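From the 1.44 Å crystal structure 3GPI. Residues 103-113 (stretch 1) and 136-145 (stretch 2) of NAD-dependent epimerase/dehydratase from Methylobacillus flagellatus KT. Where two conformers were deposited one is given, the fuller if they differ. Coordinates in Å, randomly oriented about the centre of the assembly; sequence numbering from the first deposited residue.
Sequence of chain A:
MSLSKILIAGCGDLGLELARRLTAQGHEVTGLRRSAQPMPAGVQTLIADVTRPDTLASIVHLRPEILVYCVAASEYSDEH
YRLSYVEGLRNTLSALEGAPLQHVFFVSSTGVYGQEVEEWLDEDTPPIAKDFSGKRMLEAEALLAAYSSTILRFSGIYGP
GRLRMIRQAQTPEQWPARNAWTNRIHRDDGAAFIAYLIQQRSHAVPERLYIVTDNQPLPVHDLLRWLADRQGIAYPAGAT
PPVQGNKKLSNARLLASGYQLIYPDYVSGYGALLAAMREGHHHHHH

Stretch 1, residues 103-113: HVFFVSSTGVY
Stretch 2, residues 136-145: RMLEAEALLA

A largely buried β-strand, residues 103-109, lies under a helix that is already under way at Arg136 and runs nearly antiparallel to it: the N-to-C directions differ by 151° and the axes approach to 8.8 Å. The strand alternates in the usual extended way, so that Val104, Phe106 and Ser108 point CA-to-CB toward the helix while Phe105 and Val107 point away. After Ser109 the chain turns through a 3-10 segment, 110-112, which brings Val112 back toward the helix. Along the strand the register runs opposite ways, with CA of Val104 8.0 Å from CA of Leu144 and CA of Ser108 6.6 Å from CA of Met137; past the turn, CA of Val112 lies 6.8 Å from CA of Leu138.

Arg136 is out of reach, but Arg136 O accepts the helical bond from Ala140 N at 3.0 Å. Met137 is the first to engage. Its chain (t, p, p) passes close over Ser108, with CG 3.1 Å from Ser108 OG, and puts SD 3.7 Å from Phe106 CZ. The Met137 SD stands 4.8 Å from the centroid of the Phe106 ring, 71° off the ring normal, an oblique sulfur-aromatic contact. Met137 CB also packs at 3.7 Å against CG1 of Val112 (m). The backbone N of Ser109, buried beneath this methionine, finds no hydrogen-bond partner.

Leu138 (m, t) leaves the helix sideways, yet its end comes nearer, and Leu138 CD2 reaches 3.7 Å from Val112 CB. Glu139 makes no contact with the strand. Ala140, one turn after Met137, points toward the strand; its small CB lies 3.7 Å from Phe106 CZ, an oblique approach to the ring.

Glu141 (m, t, chi3 22°) starts sideways and then bends inward. Its CG rests 3.7 Å from Phe106 CE2, and its OE2 accepts a short hydrogen bond from Ser108 OG (t) at 2.6 Å. This is the single hydrogen bond between the stretches, a polar link set among apolar contacts; both carboxylate oxygens have further partners elsewhere in the structure.

Ala142 and Leu143 do not touch the strand. Leu144 (m, t), in a 3-10 segment, points toward it again: Leu144 CD1 presses to 3.2 Å from Phe106 CB, a tight contact, and Leu144 CD2 meets CG1 of Val104 (t) at 3.9 Å.

The rule is an apolar stripe, Met137, Ala140 and Leu144, at three- and four-residue spacing along the helix and into the 3-10 segment, laid against Val104 and Phe106, with Met137 reaching on to Val112. Phe106 (t, chi2 80°) is its hub, touching all three and Glu141 as well.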

ATOM      1  N   HIS A 103     -16.908  -7.378  -3.835  1.00 15.23           N
ATOM      2  CA  HIS A 103     -16.145  -6.499  -2.973  1.00 14.90           C
ATOM      3  C   HIS A 103     -15.075  -5.801  -3.764  1.00 13.04           C
ATOM      4  O   HIS A 103     -14.479  -6.366  -4.674  1.00 13.87           O
ATOM      5  CB  HIS A 103     -15.484  -7.261  -1.811  1.00 14.83           C
ATOM      6  CG  HIS A 103     -15.353  -6.435  -0.563  1.00 15.75           C
ATOM      7  ND1 HIS A 103     -16.426  -6.100   0.230  1.00 16.78           N
ATOM      8  CD2 HIS A 103     -14.284  -5.799  -0.028  1.00 14.60           C
ATOM      9  CE1 HIS A 103     -16.014  -5.361   1.245  1.00 17.01           C
ATOM     10  NE2 HIS A 103     -14.718  -5.159   1.108  1.00 14.10           N
ATOM     11  N   VAL A 104     -14.833  -4.543  -3.392  1.00 13.26           N
ATOM     12  CA  VAL A 104     -13.711  -3.777  -3.918  1.00 13.45           C
ATOM     13  C   VAL A 104     -12.726  -3.454  -2.798  1.00 12.77           C
ATOM     14  O   VAL A 104     -13.107  -2.877  -1.792  1.00 13.59           O
ATOM     15  CB  VAL A 104     -14.176  -2.470  -4.531  1.00 13.93           C
ATOM     16  CG1 VAL A 104     -12.973  -1.678  -5.030  1.00 14.67           C
ATOM     17  CG2 VAL A 104     -15.142  -2.730  -5.658  1.00 16.46           C
ATOM     18  N   PHE A 105     -11.463  -3.846  -2.945  1.00 12.10           N
ATOM     19  CA  PHE A 105     -10.391  -3.405  -2.047  1.00 13.38           C
ATOM     20  C   PHE A 105      -9.639  -2.295  -2.742  1.00 13.99           C
ATOM     21  O   PHE A 105      -9.117  -2.492  -3.859  1.00 16.52           O
ATOM     22  CB  PHE A 105      -9.445  -4.558  -1.693  1.00 13.42           C
ATOM     23  CG  PHE A 105     -10.078  -5.635  -0.872  1.00 12.93           C
ATOM     24  CD1 PHE A 105     -10.146  -5.499   0.506  1.00 13.66           C
ATOM     25  CD2 PHE A 105     -10.669  -6.764  -1.457  1.00 12.77           C
ATOM     26  CE1 PHE A 105     -10.721  -6.475   1.284  1.00 13.33           C
ATOM     27  CE2 PHE A 105     -11.258  -7.752  -0.660  1.00 14.65           C
ATOM     28  CZ  PHE A 105     -11.292  -7.612   0.698  1.00 14.10           C
ATOM     29  N   PHE A 106      -9.591  -1.108  -2.117  1.00 13.26           N
ATOM     30  CA  PHE A 106      -8.974   0.021  -2.767  1.00 14.57           C
ATOM     31  C   PHE A 106      -7.747   0.428  -1.974  1.00 13.45           C
ATOM     32  O   PHE A 106      -7.872   0.730  -0.766  1.00 14.03           O
ATOM     33  CB  PHE A 106     -10.001   1.159  -2.833  1.00 15.94           C
ATOM     34  CG  PHE A 106      -9.459   2.443  -3.383  1.00 17.80           C
ATOM     35  CD1 PHE A 106      -9.322   2.633  -4.752  1.00 20.93           C
ATOM     36  CD2 PHE A 106      -9.090   3.467  -2.524  1.00 17.52           C
ATOM     37  CE1 PHE A 106      -8.792   3.835  -5.274  1.00 22.58           C
ATOM     38  CE2 PHE A 106      -8.573   4.671  -3.023  1.00 20.09           C
ATOM     39  CZ  PHE A 106      -8.418   4.856  -4.385  1.00 21.25           C
ATOM     40  N   VAL A 107      -6.592   0.478  -2.639  1.00 13.44           N
ATOM     41  CA  VAL A 107      -5.348   0.850  -1.971  1.00 14.22           C
ATOM     42  C   VAL A 107      -5.209   2.352  -2.045  1.00 15.03           C
ATOM     43  O   VAL A 107      -4.980   2.942  -3.093  1.00 17.78           O
ATOM     44  CB  VAL A 107      -4.115   0.151  -2.565  1.00 14.21           C
ATOM     45  CG1 VAL A 107      -2.847   0.561  -1.828  1.00 15.35           C
ATOM     46  CG2 VAL A 107      -4.287  -1.384  -2.544  1.00 16.40           C
ATOM     47  N   SER A 108      -5.340   2.952  -0.886  1.00 14.39           N
ATOM     48  CA  SER A 108      -5.197   4.402  -0.735  1.00 14.82           C
ATOM     49  C   SER A 108      -3.882   4.675  -0.022  1.00 15.19           C
ATOM     50  O   SER A 108      -2.997   3.810   0.046  1.00 14.36           O
ATOM     51  CB  SER A 108      -6.383   4.867   0.073  1.00 15.64           C
ATOM     52  OG  SER A 108      -6.407   6.291   0.253  1.00 17.01           O
ATOM     53  N   SER A 109      -3.739   5.880   0.529  1.00 15.19           N
ATOM     54  CA  SER A 109      -2.508   6.310   1.167  1.00 14.75           C
ATOM     55  C   SER A 109      -2.781   7.060   2.454  1.00 14.67           C
ATOM     56  O   SER A 109      -3.722   7.854   2.505  1.00 14.70           O
ATOM     57  CB  SER A 109      -1.810   7.306   0.224  1.00 14.89           C
ATOM     58  OG  SER A 109      -0.668   7.881   0.861  1.00 17.20           O
ATOM     59  N   THR A 110      -1.952   6.860   3.480  1.00 14.56           N
ATOM     60  CA  THR A 110      -2.036   7.682   4.697  1.00 13.57           C
ATOM     61  C   THR A 110      -1.646   9.143   4.443  1.00 15.15           C
ATOM     62  O   THR A 110      -1.809   9.955   5.361  1.00 14.51           O
ATOM     63  CB  THR A 110      -1.241   7.097   5.841  1.00 15.14           C
ATOM     64  OG1 THR A 110       0.107   6.902   5.400  1.00 15.25           O
ATOM     65  CG2 THR A 110      -1.853   5.727   6.276  1.00 14.67           C
ATOM     66  N   GLY A 111      -1.184   9.474   3.240  1.00 14.67           N
ATOM     67  CA  GLY A 111      -0.861  10.889   2.929  1.00 14.80           C
ATOM     68  C   GLY A 111      -2.123  11.715   2.938  1.00 16.01           C
ATOM     69  O   GLY A 111      -2.041  12.946   2.988  1.00 17.53           O
ATOM     70  N   VAL A 112      -3.306  11.102   2.925  1.00 15.18           N
ATOM     71  CA  VAL A 112      -4.553  11.872   3.039  1.00 15.72           C
ATOM     72  C   VAL A 112      -4.641  12.564   4.373  1.00 15.82           C
ATOM     73  O   VAL A 112      -5.345  13.591   4.488  1.00 15.52           O
ATOM     74  CB  VAL A 112      -5.833  11.032   2.796  1.00 16.24           C
ATOM     75  CG1 VAL A 112      -5.802  10.431   1.385  1.00 15.13           C
ATOM     76  CG2 VAL A 112      -6.024   9.929   3.814  1.00 15.28           C
ATOM     77  N   TYR A 113      -3.930  12.064   5.374  1.00 15.14           N
ATOM     78  CA  TYR A 113      -3.830  12.743   6.672  1.00 16.16           C
ATOM     79  C   TYR A 113      -2.760  13.802   6.539  1.00 16.91           C
ATOM     80  O   TYR A 113      -1.587  13.556   6.845  1.00 18.09           O
ATOM     81  CB  TYR A 113      -3.441  11.747   7.779  1.00 16.19           C
ATOM     82  CG  TYR A 113      -4.469  10.682   8.036  1.00 15.93           C
ATOM     83  CD1 TYR A 113      -5.614  10.949   8.780  1.00 16.87           C
ATOM     84  CD2 TYR A 113      -4.274   9.385   7.574  1.00 17.07           C
ATOM     85  CE1 TYR A 113      -6.545   9.953   9.027  1.00 18.12           C
ATOM     86  CE2 TYR A 113      -5.197   8.396   7.815  1.00 19.02           C
ATOM     87  CZ  TYR A 113      -6.316   8.675   8.543  1.00 18.86           C
ATOM     88  OH  TYR A 113      -7.236   7.661   8.776  1.00 21.88           O
ATOM     89  N   ARG A 136      -6.885  14.239  -4.411  1.00 19.89           N
ATOM     90  CA  ARG A 136      -7.222  13.306  -5.487  1.00 18.99           C
ATOM     91  C   ARG A 136      -7.513  11.929  -4.897  1.00 18.93           C
ATOM     92  O   ARG A 136      -8.390  11.212  -5.367  1.00 19.83           O
ATOM     93  CB  ARG A 136      -6.073  13.206  -6.508  1.00 19.40           C
ATOM     94  CG  ARG A 136      -6.005  14.413  -7.498  1.00 20.30           C
ATOM     95  CD  ARG A 136      -4.819  14.267  -8.436  1.00 24.06           C
ATOM     96  NE  ARG A 136      -3.534  14.603  -7.800  1.00 28.49           N
ATOM     97  CZ  ARG A 136      -2.335  14.440  -8.366  1.00 31.38           C
ATOM     98  NH1 ARG A 136      -1.229  14.800  -7.709  1.00 31.04           N
ATOM     99  NH2 ARG A 136      -2.227  13.945  -9.605  1.00 33.80           N
ATOM    100  N   MET A 137      -6.772  11.551  -3.859  1.00 18.90           N
ATOM    101  CA  MET A 137      -6.997  10.265  -3.254  1.00 18.56           C
ATOM    102  C   MET A 137      -8.309  10.176  -2.495  1.00 17.62           C
ATOM    103  O   MET A 137      -9.056   9.196  -2.615  1.00 18.25           O
ATOM    104  CB  MET A 137      -5.842   9.955  -2.312  1.00 19.41           C
ATOM    105  CG  MET A 137      -5.815   8.518  -1.866  1.00 19.62           C
ATOM    106  SD  MET A 137      -5.825   7.182  -3.159  1.00 16.95           S
ATOM    107  CE  MET A 137      -4.178   7.102  -3.571  1.00 21.43           C
ATOM    108  N   LEU A 138      -8.626  11.225  -1.739  1.00 18.36           N
ATOM    109  CA  LEU A 138      -9.928  11.251  -1.084  1.00 17.58           C
ATOM    110  C   LEU A 138     -11.085  11.297  -2.117  1.00 19.26           C
ATOM    111  O   LEU A 138     -12.138  10.719  -1.859  1.00 20.59           O
ATOM    112  CB  LEU A 138     -10.043  12.385  -0.043  1.00 18.62           C
ATOM    113  CG  LEU A 138      -9.141  12.260   1.180  1.00 17.19           C
ATOM    114  CD1 LEU A 138      -9.273  13.579   2.015  1.00 22.08           C
ATOM    115  CD2 LEU A 138      -9.442  11.017   2.037  1.00 20.21           C
ATOM    116  N   GLU A 139     -10.874  11.949  -3.267  1.00 20.05           N
ATOM    117  CA  GLU A 139     -11.884  11.975  -4.321  0.50 21.15           C
ATOM    118  C   GLU A 139     -12.109  10.571  -4.905  1.00 21.91           C
ATOM    119  O   GLU A 139     -13.265  10.186  -5.161  1.00 23.59           O
ATOM    120  CB  GLU A 139     -11.479  12.962  -5.411  0.50 21.31           C
ATOM    121  CG  GLU A 139     -12.359  12.926  -6.637  0.50 22.78           C
ATOM    122  CD  GLU A 139     -12.116  14.100  -7.527  0.50 23.20           C
ATOM    123  OE1 GLU A 139     -11.001  14.216  -8.080  0.50 22.42           O
ATOM    124  OE2 GLU A 139     -13.059  14.910  -7.668  0.50 26.02           O
ATOM    125  N   ALA A 140     -11.023   9.814  -5.104  1.00 21.81           N
ATOM    126  CA  ALA A 140     -11.123   8.425  -5.587  1.00 22.27           C
ATOM    127  C   ALA A 140     -11.826   7.550  -4.542  1.00 22.69           C
ATOM    128  O   ALA A 140     -12.673   6.715  -4.907  1.00 24.27           O
ATOM    129  CB  ALA A 140      -9.754   7.864  -5.975  1.00 22.25           C
ATOM    130  N   GLU A 141     -11.483   7.734  -3.265  1.00 22.65           N
ATOM    131  CA  GLU A 141     -12.095   6.996  -2.163  1.00 22.56           C
ATOM    132  C   GLU A 141     -13.598   7.183  -2.117  1.00 24.93           C
ATOM    133  O   GLU A 141     -14.339   6.225  -1.880  1.00 24.26           O
ATOM    134  CB  GLU A 141     -11.530   7.441  -0.811  1.00 23.31           C
ATOM    135  CG  GLU A 141     -10.199   6.800  -0.402  1.00 20.61           C
ATOM    136  CD  GLU A 141      -9.798   7.151   1.013  1.00 18.89           C
ATOM    137  OE1 GLU A 141     -10.640   7.513   1.845  1.00 20.68           O
ATOM    138  OE2 GLU A 141      -8.607   7.047   1.339  1.00 17.85           O
ATOM    139  N   ALA A 142     -14.028   8.421  -2.355  1.00 26.28           N
ATOM    140  CA  ALA A 142     -15.397   8.861  -2.057  1.00 27.89           C
ATOM    141  C   ALA A 142     -16.414   8.020  -2.794  1.00 29.10           C
ATOM    142  O   ALA A 142     -17.485   7.700  -2.245  1.00 30.15           O
ATOM    143  CB  ALA A 142     -15.565  10.328  -2.431  1.00 27.69           C
ATOM    144  N   LEU A 143     -16.055   7.693  -4.031  1.00 29.20           N
ATOM    145  CA  LEU A 143     -16.846   6.904  -4.961  1.00 29.67           C
ATOM    146  C   LEU A 143     -17.287   5.593  -4.333  1.00 29.72           C
ATOM    147  O   LEU A 143     -18.456   5.217  -4.372  1.00 30.27           O
ATOM    148  CB  LEU A 143     -16.001   6.628  -6.197  1.00 29.33           C
ATOM    149  CG  LEU A 143     -16.649   6.180  -7.510  1.00 30.38           C
ATOM    150  CD1 LEU A 143     -17.746   7.177  -7.988  1.00 33.62           C
ATOM    151  CD2 LEU A 143     -15.583   6.039  -8.557  1.00 30.81           C
ATOM    152  N   LEU A 144     -16.351   4.902  -3.709  1.00 28.57           N
ATOM    153  CA  LEU A 144     -16.671   3.616  -3.108  1.00 28.47           C
ATOM    154  C   LEU A 144     -17.788   3.601  -2.059  1.00 29.05           C
ATOM    155  O   LEU A 144     -18.160   2.520  -1.594  1.00 28.78           O
ATOM    156  CB  LEU A 144     -15.402   3.008  -2.520  1.00 27.21           C
ATOM    157  CG  LEU A 144     -14.329   2.765  -3.573  1.00 26.74           C
ATOM    158  CD1 LEU A 144     -13.027   2.312  -2.918  1.00 25.58           C
ATOM    159  CD2 LEU A 144     -14.801   1.758  -4.595  1.00 27.22           C
ATOM    160  N   ALA A 145     -18.342   4.767  -1.685  1.00 29.22           N
ATOM    161  CA  ALA A 145     -19.401   4.804  -0.656  1.00 29.51           C
ATOM    162  C   ALA A 145     -20.611   3.906  -0.988  1.00 28.61           C
ATOM    163  O   ALA A 145     -21.232   3.352  -0.071  1.00 29.63           O
ATOM    164  CB  ALA A 145     -19.869   6.252  -0.390  1.00 30.13           C
TER